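Local coordinates for methylated RNA-binding protein 1 (Saccharomyces cerevisiae S288c, PDB 4RCM) that reads N6-methyladenosine marks in RNA through its YTH domain and lowers the stability of PHO4 mRNA by binding its 3'-UTR, at residues L10-K22 with R134-I148. Residues are numbered along the deposited sequence; the frame is centred on the assembly and turned at random.
Sequences LNIPENSRFFVIK and RDTQEIPYSIGISII. With nucleotides of chain C.
F19 and E138 face each other as an antiparallel non-hydrogen-bonded pair where strand 17-22 meets the short strand 138-139, and helix 141-148 then crosses strand 17-22 at 71°. Backbone bonds from V20 N to Q137 O (2.9 Å) and from T136 N to V20 O carry the pairing past the short strand, and D135 prolongs it with a side chain: its OD1 takes the amide of K22, a residue of the N6-methyladenosine site, on the anti side (2.9 Å), while OD2 lies 3.4 Å from C8 of that nucleotide of chain C. On the side of the sheet that carries F19, R17 grips E138 side-on, NE to OE2 and NH2 to OE1 (3.0 Å), with guanidinium and carboxylate planes 20° apart; the bend at chi3 (75°) brings the guanidinium round to the acid. A leucine in place of R17 would probably leave the E138 carboxylate without its cationic mate and freer to turn. On the opposite side of the strand, F18 lays one ring face on the helix in a CH-pi contact, G144 CA standing 3.8 Å from the ring centre. Y141 reaches across to the loop, its OH donating to I12 O (2.7 Å), and I12 CD1 meets I148 CG1 tip to tip. Strand 17-23 thus lies between edge strand 138-139 and parallel strand 61-67 in the YTH sheet, with F19 and R17 packed on helix 42-53 and F18 against helix 141-151.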
loop_
_atom_site.group_PDB
_atom_site.type_symbol
_atom_site.label_atom_id
_atom_site.label_comp_id
_atom_site.label_asym_id
_atom_site.label_seq_id
_atom_site.Cartn_x
_atom_site.Cartn_y
_atom_site.Cartn_z
ATOM N N LEU A 10 12.819 9.886 -1.067
ATOM C CA LEU A 10 12.392 8.497 -0.962
ATOM C C LEU A 10 13.135 7.722 -2.035
ATOM O O LEU A 10 13.017 8.030 -3.200
ATOM C CB LEU A 10 10.857 8.377 -1.120
ATOM C CG LEU A 10 10.277 6.967 -1.197
ATOM C CD1 LEU A 10 10.615 6.191 0.061
ATOM C CD2 LEU A 10 8.788 7.078 -1.373
ATOM N N ASN A 11 13.952 6.751 -1.625
ATOM C CA ASN A 11 14.730 5.950 -2.533
ATOM C C ASN A 11 14.319 4.530 -2.403
ATOM O O ASN A 11 14.267 4.032 -1.292
ATOM C CB ASN A 11 16.239 6.032 -2.214
ATOM C CG ASN A 11 17.068 5.225 -3.184
ATOM O OD1 ASN A 11 17.451 4.101 -2.906
ATOM N ND2 ASN A 11 17.217 5.737 -4.384
ATOM N N ILE A 12 14.040 3.878 -3.539
ATOM C CA ILE A 12 13.612 2.504 -3.566
ATOM C C ILE A 12 14.547 1.715 -4.490
ATOM O O ILE A 12 14.441 1.808 -5.737
ATOM C CB ILE A 12 12.127 2.382 -4.030
ATOM C CG1 ILE A 12 11.221 3.236 -3.151
ATOM C CG2 ILE A 12 11.685 0.920 -4.065
ATOM C CD1 ILE A 12 9.790 3.144 -3.537
ATOM N N PRO A 13 15.458 0.916 -3.879
ATOM C CA PRO A 13 16.480 0.165 -4.577
ATOM C C PRO A 13 16.054 -1.120 -5.258
ATOM O O PRO A 13 14.924 -1.662 -5.053
ATOM C CB PRO A 13 17.500 -0.166 -3.502
ATOM C CG PRO A 13 16.866 0.060 -2.210
ATOM C CD PRO A 13 15.682 0.961 -2.421
ATOM N N GLU A 14 16.986 -1.573 -6.086
ATOM C CA GLU A 14 16.822 -2.697 -6.952
ATOM C C GLU A 14 16.413 -3.833 -6.047
ATOM O O GLU A 14 16.822 -3.874 -4.882
ATOM C CB GLU A 14 18.167 -3.022 -7.672
ATOM C CG GLU A 14 18.081 -4.105 -8.754
ATOM C CD GLU A 14 19.461 -4.780 -9.045
ATOM O OE1 GLU A 14 20.501 -4.123 -8.792
ATOM O OE2 GLU A 14 19.492 -5.955 -9.528
ATOM N N ASN A 15 15.539 -4.674 -6.574
ATOM C CA ASN A 15 15.030 -5.862 -5.905
ATOM C C ASN A 15 13.945 -5.569 -4.868
ATOM O O ASN A 15 13.452 -6.481 -4.235
ATOM C CB ASN A 15 16.170 -6.662 -5.289
ATOM C CG ASN A 15 17.156 -7.190 -6.318
ATOM O OD1 ASN A 15 16.779 -7.598 -7.385
ATOM N ND2 ASN A 15 18.427 -7.243 -5.952
ATOM N N SER A 16 13.581 -4.298 -4.684
ATOM C CA SER A 16 12.384 -3.944 -3.904
ATOM C C SER A 16 11.116 -4.434 -4.598
ATOM O O SER A 16 11.146 -4.655 -5.793
ATOM C CB SER A 16 12.262 -2.443 -3.711
ATOM O OG SER A 16 13.335 -1.978 -2.934
ATOM N N ARG A 17 10.016 -4.562 -3.832
ATOM C CA ARG A 17 8.798 -5.225 -4.283
ATOM C C ARG A 17 7.580 -4.389 -3.952
ATOM O O ARG A 17 7.600 -3.677 -2.962
ATOM C CB ARG A 17 8.757 -6.650 -3.702
ATOM C CG ARG A 17 9.798 -7.524 -4.404
ATOM C CD ARG A 17 9.887 -8.935 -3.870
ATOM N NE ARG A 17 8.764 -9.725 -4.324
ATOM C CZ ARG A 17 8.579 -11.011 -4.023
ATOM N NH1 ARG A 17 9.464 -11.642 -3.282
ATOM N NH2 ARG A 17 7.514 -11.656 -4.490
ATOM N N PHE A 18 6.593 -4.397 -4.861
ATOM C CA PHE A 18 5.383 -3.560 -4.766
ATOM C C PHE A 18 4.147 -4.439 -4.819
ATOM O O PHE A 18 4.004 -5.252 -5.739
ATOM C CB PHE A 18 5.301 -2.590 -5.943
ATOM C CG PHE A 18 6.423 -1.607 -5.998
ATOM C CD1 PHE A 18 6.331 -0.407 -5.338
ATOM C CD2 PHE A 18 7.574 -1.885 -6.734
ATOM C CE1 PHE A 18 7.379 0.481 -5.359
ATOM C CE2 PHE A 18 8.615 -0.975 -6.786
ATOM C CZ PHE A 18 8.509 0.229 -6.114
ATOM N N PHE A 19 3.217 -4.212 -3.892
ATOM C CA PHE A 19 1.929 -4.907 -3.880
ATOM C C PHE A 19 0.815 -3.938 -3.670
ATOM O O PHE A 19 0.991 -2.922 -2.985
ATOM C CB PHE A 19 1.857 -5.901 -2.740
ATOM C CG PHE A 19 2.929 -6.924 -2.777
ATOM C CD1 PHE A 19 4.141 -6.678 -2.158
ATOM C CD2 PHE A 19 2.734 -8.124 -3.429
ATOM C CE1 PHE A 19 5.164 -7.601 -2.194
ATOM C CE2 PHE A 19 3.733 -9.067 -3.449
ATOM C CZ PHE A 19 4.946 -8.813 -2.833
ATOM N N VAL A 20 -0.348 -4.261 -4.223
ATOM C CA VAL A 20 -1.561 -3.494 -3.951
ATOM C C VAL A 20 -2.191 -4.023 -2.663
ATOM O O VAL A 20 -2.150 -5.222 -2.417
ATOM C CB VAL A 20 -2.583 -3.560 -5.111
ATOM C CG1 VAL A 20 -3.969 -3.110 -4.680
ATOM C CG2 VAL A 20 -2.105 -2.696 -6.252
ATOM N N ILE A 21 -2.797 -3.115 -1.885
ATOM C CA ILE A 21 -3.614 -3.488 -0.677
ATOM C C ILE A 21 -5.015 -2.979 -0.978
ATOM O O ILE A 21 -5.180 -1.799 -1.335
ATOM C CB ILE A 21 -3.101 -2.872 0.655
ATOM C CG1 ILE A 21 -1.703 -3.371 0.999
ATOM C CG2 ILE A 21 -4.038 -3.198 1.831
ATOM C CD1 ILE A 21 -1.582 -4.850 1.315
ATOM N N LYS A 22 -6.022 -3.868 -0.884
ATOM C CA LYS A 22 -7.432 -3.418 -1.076
ATOM C C LYS A 22 -8.086 -3.534 0.280
ATOM O O LYS A 22 -8.100 -4.632 0.909
ATOM C CB LYS A 22 -8.204 -4.282 -2.089
ATOM C CG LYS A 22 -7.629 -4.344 -3.484
ATOM C CD LYS A 22 -7.572 -2.974 -4.162
ATOM C CE LYS A 22 -8.946 -2.353 -4.422
ATOM N NZ LYS A 22 -8.861 -1.132 -5.287
ATOM N N ARG A 134 -6.614 -7.206 -7.289
ATOM C CA ARG A 134 -7.119 -7.671 -6.037
ATOM C C ARG A 134 -6.037 -7.532 -4.946
ATOM O O ARG A 134 -4.924 -7.053 -5.199
ATOM C CB ARG A 134 -7.549 -9.148 -6.149
ATOM C CG ARG A 134 -8.712 -9.449 -7.102
ATOM C CD ARG A 134 -8.846 -10.962 -7.289
ATOM N NE ARG A 134 -7.659 -11.543 -7.944
ATOM C CZ ARG A 134 -7.543 -11.790 -9.251
ATOM N NH1 ARG A 134 -8.537 -11.525 -10.101
ATOM N NH2 ARG A 134 -6.420 -12.307 -9.719
ATOM N N ASP A 135 -6.366 -8.019 -3.754
ATOM C CA ASP A 135 -5.571 -7.789 -2.567
ATOM C C ASP A 135 -4.290 -8.577 -2.622
ATOM O O ASP A 135 -4.288 -9.798 -2.875
ATOM C CB ASP A 135 -6.400 -8.134 -1.301
ATOM C CG ASP A 135 -5.715 -7.718 -0.022
ATOM O OD1 ASP A 135 -5.305 -6.522 0.084
ATOM O OD2 ASP A 135 -5.595 -8.554 0.913
ATOM N N THR A 136 -3.202 -7.867 -2.380
ATOM C CA THR A 136 -1.806 -8.340 -2.494
ATOM C C THR A 136 -1.295 -8.730 -3.869
ATOM O O THR A 136 -0.280 -9.424 -3.991
ATOM C CB THR A 136 -1.452 -9.421 -1.432
ATOM O OG1 THR A 136 -1.947 -10.715 -1.802
ATOM C CG2 THR A 136 -2.026 -8.989 -0.094
ATOM N N GLN A 137 -1.940 -8.204 -4.912
ATOM C CA GLN A 137 -1.465 -8.363 -6.262
ATOM C C GLN A 137 -0.081 -7.731 -6.363
ATOM O O GLN A 137 0.071 -6.534 -6.027
ATOM C CB GLN A 137 -2.431 -7.621 -7.223
ATOM C CG GLN A 137 -1.913 -7.407 -8.620
ATOM C CD GLN A 137 -1.622 -8.706 -9.347
ATOM O OE1 GLN A 137 -0.503 -8.917 -9.850
ATOM N NE2 GLN A 137 -2.623 -9.572 -9.424
ATOM N N GLU A 138 0.902 -8.500 -6.821
ATOM C CA GLU A 138 2.267 -7.929 -7.021
ATOM C C GLU A 138 2.387 -7.071 -8.256
ATOM O O GLU A 138 1.864 -7.407 -9.333
ATOM C CB GLU A 138 3.356 -8.977 -7.068
ATOM C CG GLU A 138 4.751 -8.358 -7.205
ATOM C CD GLU A 138 5.879 -9.242 -6.738
ATOM O OE1 GLU A 138 5.658 -10.414 -6.418
ATOM O OE2 GLU A 138 7.013 -8.742 -6.662
ATOM N N ILE A 139 3.128 -5.978 -8.105
ATOM C CA ILE A 139 3.309 -5.003 -9.154
ATOM C C ILE A 139 4.824 -4.934 -9.539
ATOM O O ILE A 139 5.677 -4.625 -8.699
ATOM C CB ILE A 139 2.848 -3.603 -8.719
ATOM C CG1 ILE A 139 1.368 -3.585 -8.241
ATOM C CG2 ILE A 139 3.089 -2.605 -9.832
ATOM C CD1 ILE A 139 0.311 -3.860 -9.297
ATOM N N PRO A 140 5.153 -5.223 -10.803
ATOM C CA PRO A 140 6.582 -5.227 -11.211
ATOM C C PRO A 140 7.333 -3.948 -10.808
ATOM O O PRO A 140 6.789 -2.875 -10.900
ATOM C CB PRO A 140 6.519 -5.285 -12.752
ATOM C CG PRO A 140 5.149 -5.752 -13.092
ATOM C CD PRO A 140 4.255 -5.212 -11.979
ATOM N N TYR A 141 8.609 -4.076 -10.452
ATOM C CA TYR A 141 9.394 -2.952 -9.963
ATOM C C TYR A 141 9.251 -1.679 -10.792
ATOM O O TYR A 141 8.859 -0.601 -10.275
ATOM C CB TYR A 141 10.857 -3.394 -9.908
ATOM C CG TYR A 141 11.790 -2.366 -9.392
ATOM C CD1 TYR A 141 11.928 -2.114 -8.021
ATOM C CD2 TYR A 141 12.564 -1.635 -10.277
ATOM C CE1 TYR A 141 12.831 -1.140 -7.561
ATOM C CE2 TYR A 141 13.467 -0.682 -9.836
ATOM C CZ TYR A 141 13.606 -0.426 -8.491
ATOM O OH TYR A 141 14.478 0.572 -8.154
ATOM N N SER A 142 9.517 -1.804 -12.090
ATOM C CA SER A 142 9.498 -0.608 -12.950
ATOM C C SER A 142 8.154 0.138 -12.972
ATOM O O SER A 142 8.158 1.389 -12.951
ATOM C CB SER A 142 10.009 -0.908 -14.370
ATOM O OG SER A 142 9.244 -1.895 -15.014
ATOM N N ILE A 143 7.033 -0.580 -13.013
ATOM C CA ILE A 143 5.703 0.035 -12.962
ATOM C C ILE A 143 5.526 0.672 -11.574
ATOM O O ILE A 143 5.051 1.816 -11.442
ATOM C CB ILE A 143 4.540 -0.999 -13.136
ATOM C CG1 ILE A 143 4.701 -1.898 -14.384
ATOM C CG2 ILE A 143 3.193 -0.289 -13.182
ATOM C CD1 ILE A 143 4.851 -1.144 -15.639
ATOM N N GLY A 144 5.886 -0.058 -10.516
ATOM C CA GLY A 144 5.764 0.515 -9.188
ATOM C C GLY A 144 6.495 1.823 -9.002
ATOM O O GLY A 144 5.966 2.779 -8.392
ATOM N N ILE A 145 7.705 1.893 -9.558
ATOM C CA ILE A 145 8.506 3.090 -9.441
ATOM C C ILE A 145 7.801 4.231 -10.156
ATOM O O ILE A 145 7.723 5.394 -9.661
ATOM C CB ILE A 145 9.936 2.893 -10.050
ATOM C CG1 ILE A 145 10.787 1.993 -9.151
ATOM C CG2 ILE A 145 10.610 4.221 -10.266
ATOM C CD1 ILE A 145 11.134 2.602 -7.798
ATOM N N SER A 146 7.299 3.954 -11.340
ATOM C CA SER A 146 6.606 5.039 -12.084
ATOM C C SER A 146 5.354 5.506 -11.314
ATOM O O SER A 146 5.043 6.694 -11.305
ATOM C CB SER A 146 6.259 4.597 -13.508
ATOM O OG SER A 146 5.250 3.612 -13.488
ATOM N N ILE A 147 4.639 4.596 -10.643
ATOM C CA ILE A 147 3.497 5.012 -9.829
ATOM C C ILE A 147 3.946 5.836 -8.586
ATOM O O ILE A 147 3.333 6.848 -8.256
ATOM C CB ILE A 147 2.539 3.856 -9.483
ATOM C CG1 ILE A 147 1.959 3.234 -10.762
ATOM C CG2 ILE A 147 1.330 4.390 -8.707
ATOM C CD1 ILE A 147 1.493 1.801 -10.597
ATOM N N ILE A 148 5.024 5.428 -7.914
ATOM C CA ILE A 148 5.560 6.249 -6.807
ATOM C C ILE A 148 5.812 7.662 -7.296
ATOM O O ILE A 148 5.479 8.611 -6.590
ATOM C CB ILE A 148 6.861 5.676 -6.204
ATOM C CG1 ILE A 148 6.564 4.359 -5.513
ATOM C CG2 ILE A 148 7.472 6.632 -5.205
ATOM C CD1 ILE A 148 5.702 4.505 -4.246
ATOM C C2 6MZ C 3 -10.347 -4.420 5.448
ATOM C C4 6MZ C 3 -9.376 -6.001 3.986
ATOM C C5 6MZ C 3 -8.240 -6.171 4.904
ATOM N N9 6MZ C 3 -9.125 -6.810 2.939
ATOM N N3 6MZ C 3 -10.390 -5.117 4.309
ATOM N N1 6MZ C 3 -9.340 -4.533 6.343
ATOM C C6 6MZ C 3 -8.284 -5.357 6.157
ATOM N N6 6MZ C 3 -7.299 -5.493 7.074
ATOM C C9 6MZ C 3 -7.371 -4.904 8.392
ATOM N N7 6MZ C 3 -7.399 -7.094 4.359
ATOM C C8 6MZ C 3 -7.963 -7.473 3.168
ATOM O "O5'" 6MZ C 3 -10.936 -11.494 0.542
ATOM C "C5'" 6MZ C 3 -10.683 -10.501 1.566
ATOM C "C4'" 6MZ C 3 -10.936 -9.084 1.036
ATOM O "O4'" 6MZ C 3 -10.910 -8.128 2.118
ATOM C "C1'" 6MZ C 3 -10.107 -6.966 1.787
ATOM C "C2'" 6MZ C 3 -9.631 -7.225 0.345
ATOM O "O2'" 6MZ C 3 -10.476 -6.563 -0.635
ATOM C "C3'" 6MZ C 3 -9.914 -8.639 -0.023
ATOM O "O3'" 6MZ C 3 -10.411 -8.569 -1.387
HETATM O O HOH W 1 7.324 -6.344 -6.915
#